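Local coordinates for probable mRNA-capping enzyme (PDB 3BGY), which removes the terminal phosphate from 5'-triphosphate RNA ends, as the RNA triphosphatase domain of a multifunctional viral mRNA-capping enzyme, at residues 86-90 against 116-122; 184-190 against 211-217. All blocks are in the same frame, centred on the assembly; numbering follows the deposited sequence.

Interaction 1: 86-90 against 116-122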
loop_
_atom_site.group_PDB
_atom_site.type_symbol
_atom_site.label_atom_id
_atom_site.label_comp_id
_atom_site.label_asym_id
_atom_site.label_seq_id
_atom_site.Cartn_x
_atom_site.Cartn_y
_atom_site.Cartn_z
ATOM N N VAL A 86 11.480 1.250 0.191
ATOM C CA VAL A 86 11.803 1.958 -1.033
ATOM C C VAL A 86 11.001 1.336 -2.187
ATOM O O VAL A 86 10.986 0.106 -2.342
ATOM C CB VAL A 86 13.313 1.879 -1.343
ATOM C CG1 VAL A 86 13.607 2.366 -2.744
ATOM C CG2 VAL A 86 14.082 2.705 -0.333
ATOM N N SER A 87 10.326 2.168 -2.981
ATOM C CA SER A 87 9.595 1.680 -4.150
ATOM C C SER A 87 10.336 2.170 -5.396
ATOM O O SER A 87 10.508 3.375 -5.558
ATOM C CB SER A 87 8.167 2.234 -4.172
ATOM O OG SER A 87 7.503 1.939 -2.951
ATOM N N LEU A 88 10.752 1.241 -6.244
ATOM C CA LEU A 88 11.475 1.564 -7.488
ATOM C C LEU A 88 10.501 1.487 -8.649
ATOM O O LEU A 88 9.995 0.404 -8.956
ATOM C CB LEU A 88 12.623 0.582 -7.690
ATOM C CG LEU A 88 13.707 0.557 -6.613
ATOM C CD1 LEU A 88 14.770 -0.480 -6.978
ATOM C CD2 LEU A 88 14.354 1.946 -6.480
ATOM N N PHE A 89 10.278 2.630 -9.315
ATOM C CA PHE A 89 9.332 2.708 -10.432
ATOM C C PHE A 89 9.973 2.659 -11.812
ATOM O O PHE A 89 9.296 2.425 -12.813
ATOM C CB PHE A 89 8.466 3.975 -10.318
ATOM C CG PHE A 89 7.461 3.921 -9.201
ATOM C CD1 PHE A 89 7.825 4.328 -7.905
ATOM C CD2 PHE A 89 6.135 3.502 -9.438
ATOM C CE1 PHE A 89 6.888 4.314 -6.851
ATOM C CE2 PHE A 89 5.185 3.493 -8.380
ATOM C CZ PHE A 89 5.560 3.897 -7.091
ATOM N N ASN A 90 11.276 2.917 -11.876
ATOM C CA ASN A 90 11.953 2.889 -13.179
ATOM C C ASN A 90 12.304 1.427 -13.526
ATOM O O ASN A 90 13.063 0.798 -12.813
ATOM C CB ASN A 90 13.189 3.786 -13.110
ATOM C CG ASN A 90 13.961 3.808 -14.408
ATOM O OD1 ASN A 90 14.771 2.928 -14.659
ATOM N ND2 ASN A 90 13.678 4.789 -15.251
ATOM N N LEU A 116 19.896 5.430 -0.887
ATOM C CA LEU A 116 19.116 6.029 -1.956
ATOM C C LEU A 116 18.446 7.326 -1.584
ATOM O O LEU A 116 17.926 7.493 -0.483
ATOM C CB LEU A 116 18.055 5.046 -2.501
ATOM C CG LEU A 116 18.522 3.816 -3.295
ATOM C CD1 LEU A 116 17.321 2.954 -3.686
ATOM C CD2 LEU A 116 19.272 4.263 -4.555
ATOM N N ASP A 117 18.527 8.265 -2.518
ATOM C CA ASP A 117 17.900 9.566 -2.389
ATOM C C ASP A 117 16.546 9.454 -3.098
ATOM O O ASP A 117 16.446 8.790 -4.135
ATOM C CB ASP A 117 18.744 10.647 -3.081
ATOM C CG ASP A 117 19.969 11.038 -2.286
ATOM O OD1 ASP A 117 19.893 11.083 -1.037
ATOM O OD2 ASP A 117 21.004 11.328 -2.920
ATOM N N PRO A 118 15.489 10.063 -2.531
ATOM C CA PRO A 118 14.155 10.020 -3.135
ATOM C C PRO A 118 14.076 10.900 -4.383
ATOM O O PRO A 118 14.824 11.878 -4.510
ATOM C CB PRO A 118 13.263 10.546 -2.027
ATOM C CG PRO A 118 14.188 11.464 -1.260
ATOM C CD PRO A 118 15.450 10.717 -1.208
ATOM N N SER A 119 13.237 10.482 -5.327
ATOM C CA SER A 119 13.019 11.201 -6.582
ATOM C C SER A 119 11.634 10.754 -7.035
ATOM O O SER A 119 10.971 9.959 -6.344
ATOM C CB SER A 119 14.071 10.792 -7.616
ATOM O OG SER A 119 13.937 9.421 -7.951
ATOM N N ASP A 120 11.196 11.230 -8.199
ATOM C CA ASP A 120 9.888 10.840 -8.718
ATOM C C ASP A 120 9.756 9.339 -9.000
ATOM O O ASP A 120 8.664 8.777 -8.868
ATOM C CB ASP A 120 9.545 11.622 -9.982
ATOM C CG ASP A 120 8.057 11.720 -10.198
ATOM O OD1 ASP A 120 7.381 12.289 -9.312
ATOM O OD2 ASP A 120 7.562 11.236 -11.239
ATOM N N ASP A 121 10.876 8.705 -9.358
ATOM C CA ASP A 121 10.904 7.274 -9.667
ATOM C C ASP A 121 11.330 6.395 -8.480
ATOM O O ASP A 121 11.401 5.172 -8.635
ATOM C CB ASP A 121 11.855 6.990 -10.844
ATOM C CG ASP A 121 11.285 7.379 -12.201
ATOM O OD1 ASP A 121 10.050 7.405 -12.388
ATOM O OD2 ASP A 121 12.103 7.623 -13.108
ATOM N N ILE A 122 11.682 7.021 -7.347
ATOM C CA ILE A 122 12.115 6.309 -6.137
ATOM C C ILE A 122 11.356 6.899 -4.944
ATOM O O ILE A 122 11.676 7.983 -4.434
ATOM C CB ILE A 122 13.671 6.418 -5.887
ATOM C CG1 ILE A 122 14.451 5.871 -7.102
ATOM C CG2 ILE A 122 14.060 5.678 -4.585
ATOM C CD1 ILE A 122 15.981 6.044 -7.023
HETATM O O HOH W 1 13.262 3.511 -9.806
HETATM O O HOH W 2 11.088 6.210 -15.407
#
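Leu88 and Ile122 pack side by side where strand 83-88 meets the start of strand 122-136, two neighbours in the closed antiparallel barrel of this tunnel triphosphatase domain. They are directly paired, in a non-hydrogen-bonded antiparallel bridge, and both side chains leave the same face of the sheet and point the same way, CD2 of Leu88 lying 4.0 Å from CG1 of Ile122. Val86 runs alongside Ile122 too: with CG1 anti to the backbone N (chi1 168°), that methyl comes 3.8 Å from Ile122 CG2. Leu116 approaches across this row, at about a right angle to Val86, and sets its CD1 3.9 Å from Val86 CG1. Aliphatic residues suit this patch, where Val86, Leu88 and Ile122 are buried and Leu116 lies at its margin; Ile94 of helix 91-101 adds a further apolar contact with Leu88.

Beyond Leu88 the contact turns polar. A nearly straight hydrogen bond (169°) joins Phe89 N to Asp121 O at 2.9 Å, tying the end of the strand to a type I turn, Ser119 to Ile122. The same carbonyl oxygen lies at the edge of the Phe89 ring, in its plane and 3.7 Å from CD1, while the ring stacks with Tyr71. Water 1 also donates to Asp121 O and accepts from Asn90 N. Asn90 OD1 caps helix 91-101 at Gln93 N, a role well suited to asparagine just before a helix. Its amide plane is turned 50° from the Asp121 carboxylate, and the link between them is water 2, which accepts from Asn90 ND2 at 3.0 Å and donates to Asp121 OD2 at 2.9 Å.

Interaction 2: 184-190 against 211-217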
loop_
_atom_site.group_PDB
_atom_site.type_symbol
_atom_site.label_atom_id
_atom_site.label_comp_id
_atom_site.label_asym_id
_atom_site.label_seq_id
_atom_site.Cartn_x
_atom_site.Cartn_y
_atom_site.Cartn_z
ATOM N N LYS A 184 -12.559 13.393 -5.652
ATOM C CA LYS A 184 -11.489 14.151 -5.004
ATOM C C LYS A 184 -10.972 13.602 -3.684
ATOM O O LYS A 184 -9.827 13.831 -3.331
ATOM C CB LYS A 184 -11.920 15.615 -4.803
ATOM C CG LYS A 184 -13.312 15.775 -4.211
ATOM C CD LYS A 184 -13.734 17.237 -4.091
ATOM C CE LYS A 184 -15.190 17.331 -3.625
ATOM N NZ LYS A 184 -15.700 18.733 -3.554
ATOM N N ASN A 185 -11.776 12.751 -3.045
ATOM C CA ASN A 185 -11.439 12.232 -1.721
ATOM C C ASN A 185 -11.092 10.769 -1.554
ATOM O O ASN A 185 -10.631 10.365 -0.486
ATOM C CB ASN A 185 -12.586 12.573 -0.776
ATOM C CG ASN A 185 -12.962 14.042 -0.832
ATOM O OD1 ASN A 185 -12.096 14.903 -0.759
ATOM N ND2 ASN A 185 -14.249 14.329 -0.985
ATOM N N SER A 186 -11.247 9.987 -2.611
ATOM C CA SER A 186 -10.962 8.568 -2.498
ATOM C C SER A 186 -10.426 7.970 -3.782
ATOM O O SER A 186 -10.728 8.445 -4.876
ATOM C CB SER A 186 -12.201 7.798 -2.038
ATOM O OG SER A 186 -13.255 8.018 -2.936
ATOM N N ARG A 187 -9.694 6.877 -3.619
ATOM C CA ARG A 187 -9.056 6.176 -4.734
ATOM C C ARG A 187 -9.141 4.674 -4.515
ATOM O O ARG A 187 -9.036 4.215 -3.378
ATOM C CB ARG A 187 -7.599 6.637 -4.761
ATOM C CG ARG A 187 -6.797 6.245 -5.976
ATOM C CD ARG A 187 -5.357 6.769 -5.852
ATOM N NE ARG A 187 -4.603 5.885 -4.957
ATOM C CZ ARG A 187 -4.140 6.211 -3.752
ATOM N NH1 ARG A 187 -4.314 7.437 -3.271
ATOM N NH2 ARG A 187 -3.614 5.268 -2.981
ATOM N N ILE A 188 -9.414 3.935 -5.589
ATOM C CA ILE A 188 -9.468 2.472 -5.531
ATOM C C ILE A 188 -8.122 1.966 -6.064
ATOM O O ILE A 188 -7.737 2.356 -7.153
ATOM C CB ILE A 188 -10.608 1.911 -6.431
ATOM C CG1 ILE A 188 -11.991 2.209 -5.811
ATOM C CG2 ILE A 188 -10.449 0.361 -6.641
ATOM C CD1 ILE A 188 -12.390 1.308 -4.623
ATOM N N ASP A 189 -7.407 1.158 -5.278
ATOM C CA ASP A 189 -6.129 0.568 -5.718
ATOM C C ASP A 189 -6.333 -0.929 -5.824
ATOM O O ASP A 189 -6.822 -1.547 -4.885
ATOM C CB ASP A 189 -5.009 0.779 -4.703
ATOM C CG ASP A 189 -4.561 2.222 -4.596
ATOM O OD1 ASP A 189 -4.837 3.022 -5.522
ATOM O OD2 ASP A 189 -3.902 2.525 -3.581
ATOM N N ILE A 190 -6.000 -1.506 -6.970
ATOM C CA ILE A 190 -6.117 -2.958 -7.152
ATOM C C ILE A 190 -4.748 -3.386 -7.629
ATOM O O ILE A 190 -4.251 -2.889 -8.650
ATOM C CB ILE A 190 -7.296 -3.366 -8.105
ATOM C CG1 ILE A 190 -7.397 -4.881 -8.261
ATOM C CG2 ILE A 190 -7.147 -2.783 -9.465
ATOM C CD1 ILE A 190 -8.043 -5.615 -7.165
ATOM N N LEU A 211 -6.975 -5.439 -2.888
ATOM C CA LEU A 211 -7.924 -4.380 -3.262
ATOM C C LEU A 211 -8.127 -3.475 -2.068
ATOM O O LEU A 211 -8.413 -3.941 -0.951
ATOM C CB LEU A 211 -9.293 -4.957 -3.647
ATOM C CG LEU A 211 -10.466 -3.984 -3.887
ATOM C CD1 LEU A 211 -10.218 -3.093 -5.103
ATOM C CD2 LEU A 211 -11.765 -4.769 -4.089
ATOM N N GLU A 212 -7.948 -2.175 -2.281
ATOM C CA GLU A 212 -8.162 -1.245 -1.178
ATOM C C GLU A 212 -8.840 0.016 -1.626
ATOM O O GLU A 212 -8.760 0.381 -2.782
ATOM C CB GLU A 212 -6.837 -0.750 -0.573
ATOM C CG GLU A 212 -5.918 -1.773 0.039
ATOM C CD GLU A 212 -4.844 -2.232 -0.920
ATOM O OE1 GLU A 212 -4.398 -1.436 -1.778
ATOM O OE2 GLU A 212 -4.439 -3.397 -0.807
ATOM N N LEU A 213 -9.589 0.633 -0.713
ATOM C CA LEU A 213 -10.189 1.944 -0.961
ATOM C C LEU A 213 -9.409 2.853 -0.005
ATOM O O LEU A 213 -9.549 2.741 1.218
ATOM C CB LEU A 213 -11.697 1.982 -0.630
ATOM C CG LEU A 213 -12.306 3.404 -0.680
ATOM C CD1 LEU A 213 -12.390 3.896 -2.117
ATOM C CD2 LEU A 213 -13.662 3.436 -0.023
ATOM N N GLU A 214 -8.553 3.721 -0.558
ATOM C CA GLU A 214 -7.745 4.628 0.263
ATOM C C GLU A 214 -8.264 6.062 0.172
ATOM O O GLU A 214 -8.601 6.533 -0.914
ATOM C CB GLU A 214 -6.265 4.603 -0.173
ATOM C CG GLU A 214 -5.703 3.216 -0.448
ATOM C CD GLU A 214 -4.272 3.027 0.011
ATOM O OE1 GLU A 214 -3.497 4.010 0.067
ATOM O OE2 GLU A 214 -3.916 1.867 0.306
ATOM N N LEU A 215 -8.299 6.758 1.309
ATOM C CA LEU A 215 -8.762 8.150 1.355
ATOM C C LEU A 215 -7.625 9.102 0.953
ATOM O O LEU A 215 -6.433 8.818 1.186
ATOM C CB LEU A 215 -9.271 8.540 2.747
ATOM C CG LEU A 215 -10.521 7.757 3.154
ATOM C CD1 LEU A 215 -10.985 8.323 4.461
ATOM C CD2 LEU A 215 -11.635 7.842 2.132
ATOM N N ILE A 216 -8.028 10.192 0.308
ATOM C CA ILE A 216 -7.136 11.288 -0.106
ATOM C C ILE A 216 -7.437 12.430 0.894
ATOM O O ILE A 216 -6.534 13.169 1.310
ATOM C CB ILE A 216 -7.425 11.730 -1.575
ATOM C CG1 ILE A 216 -7.084 10.605 -2.548
ATOM C CG2 ILE A 216 -6.637 13.026 -1.953
ATOM C CD1 ILE A 216 -7.609 10.828 -3.970
ATOM N N ASN A 217 -8.714 12.572 1.264
ATOM C CA ASN A 217 -9.158 13.574 2.259
ATOM C C ASN A 217 -10.214 12.873 3.095
ATOM O O ASN A 217 -10.754 11.845 2.667
ATOM C CB ASN A 217 -9.822 14.788 1.613
ATOM C CG ASN A 217 -8.905 15.555 0.706
ATOM O OD1 ASN A 217 -7.858 16.043 1.136
ATOM N ND2 ASN A 217 -9.271 15.642 -0.563
HETATM O O HOH W 3 -4.175 8.757 -0.426
HETATM O O HOH W 4 -1.063 4.341 -1.097
HETATM O O HOH W 5 -2.751 0.954 -1.729
#
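Arg187 extends with CG anti to its backbone N (chi1 -169°) and bends at chi3 (79°), which turns the edge of its guanidinium to Asp189 and brings NH2 beside Glu214 on a two-stranded antiparallel hairpin of the barrel. The grip on Asp189 is side-on: NE meets OD1 at 2.9 Å and NH2 meets OD2 at 2.8 Å, both on syn sides. Two donors fix the carboxylate's rotation, and Ser179 adds a bond to OD1. The salt bridge from Arg187 NH2 to Glu214 OE1 is long and weak at 3.3 Å, and doubtful because Glu214 has two conformers. An arginine suits this acidic face, which Glu212 and nearby Glu39 share, consistent with the glutamate-rich metal site of tunnel triphosphatases.

The other face is apolar. Ile188 crosses Leu213, their CD1 atoms 3.6 Å apart in one of Leu213's two conformers, so this approach is uncertain, and its CG2 reaches Leu211 CD1 at 3.8 Å; helix 221-235 covers all three.

Paired backbone bonds at Arg187-Glu214 and Asp189-Glu212 hold the strands. At the hairpin's open end, just before strand 186-196 and just after strand 208-215, Asn217 ND2 donates in the carbonyl plane to Asn185 OD1 at 2.9 Å, their amides steeply inclined.

Both interactions belong to one closed antiparallel barrel, but at separate places in it: their centres are 22 Å apart and their nearest atoms about 10 Å, without touching. Two strands separate them either way round the barrel: 66-77 and 169-183 one way, 142-152 and 36-42 the other. Interaction 1 joins strand 83-88 to strand 122-136 across a largely helical connection, whereas interaction 2 is a hairpin whose strand 208-215 pairs onward with strand 36-42 to help close the ring. The charged face of 184-190 and 211-217 is the one that probably looks into the catalytic tunnel, with Glu39 alongside. The apolar patch of 86-90 and 116-122 instead packs toward helix 91-101.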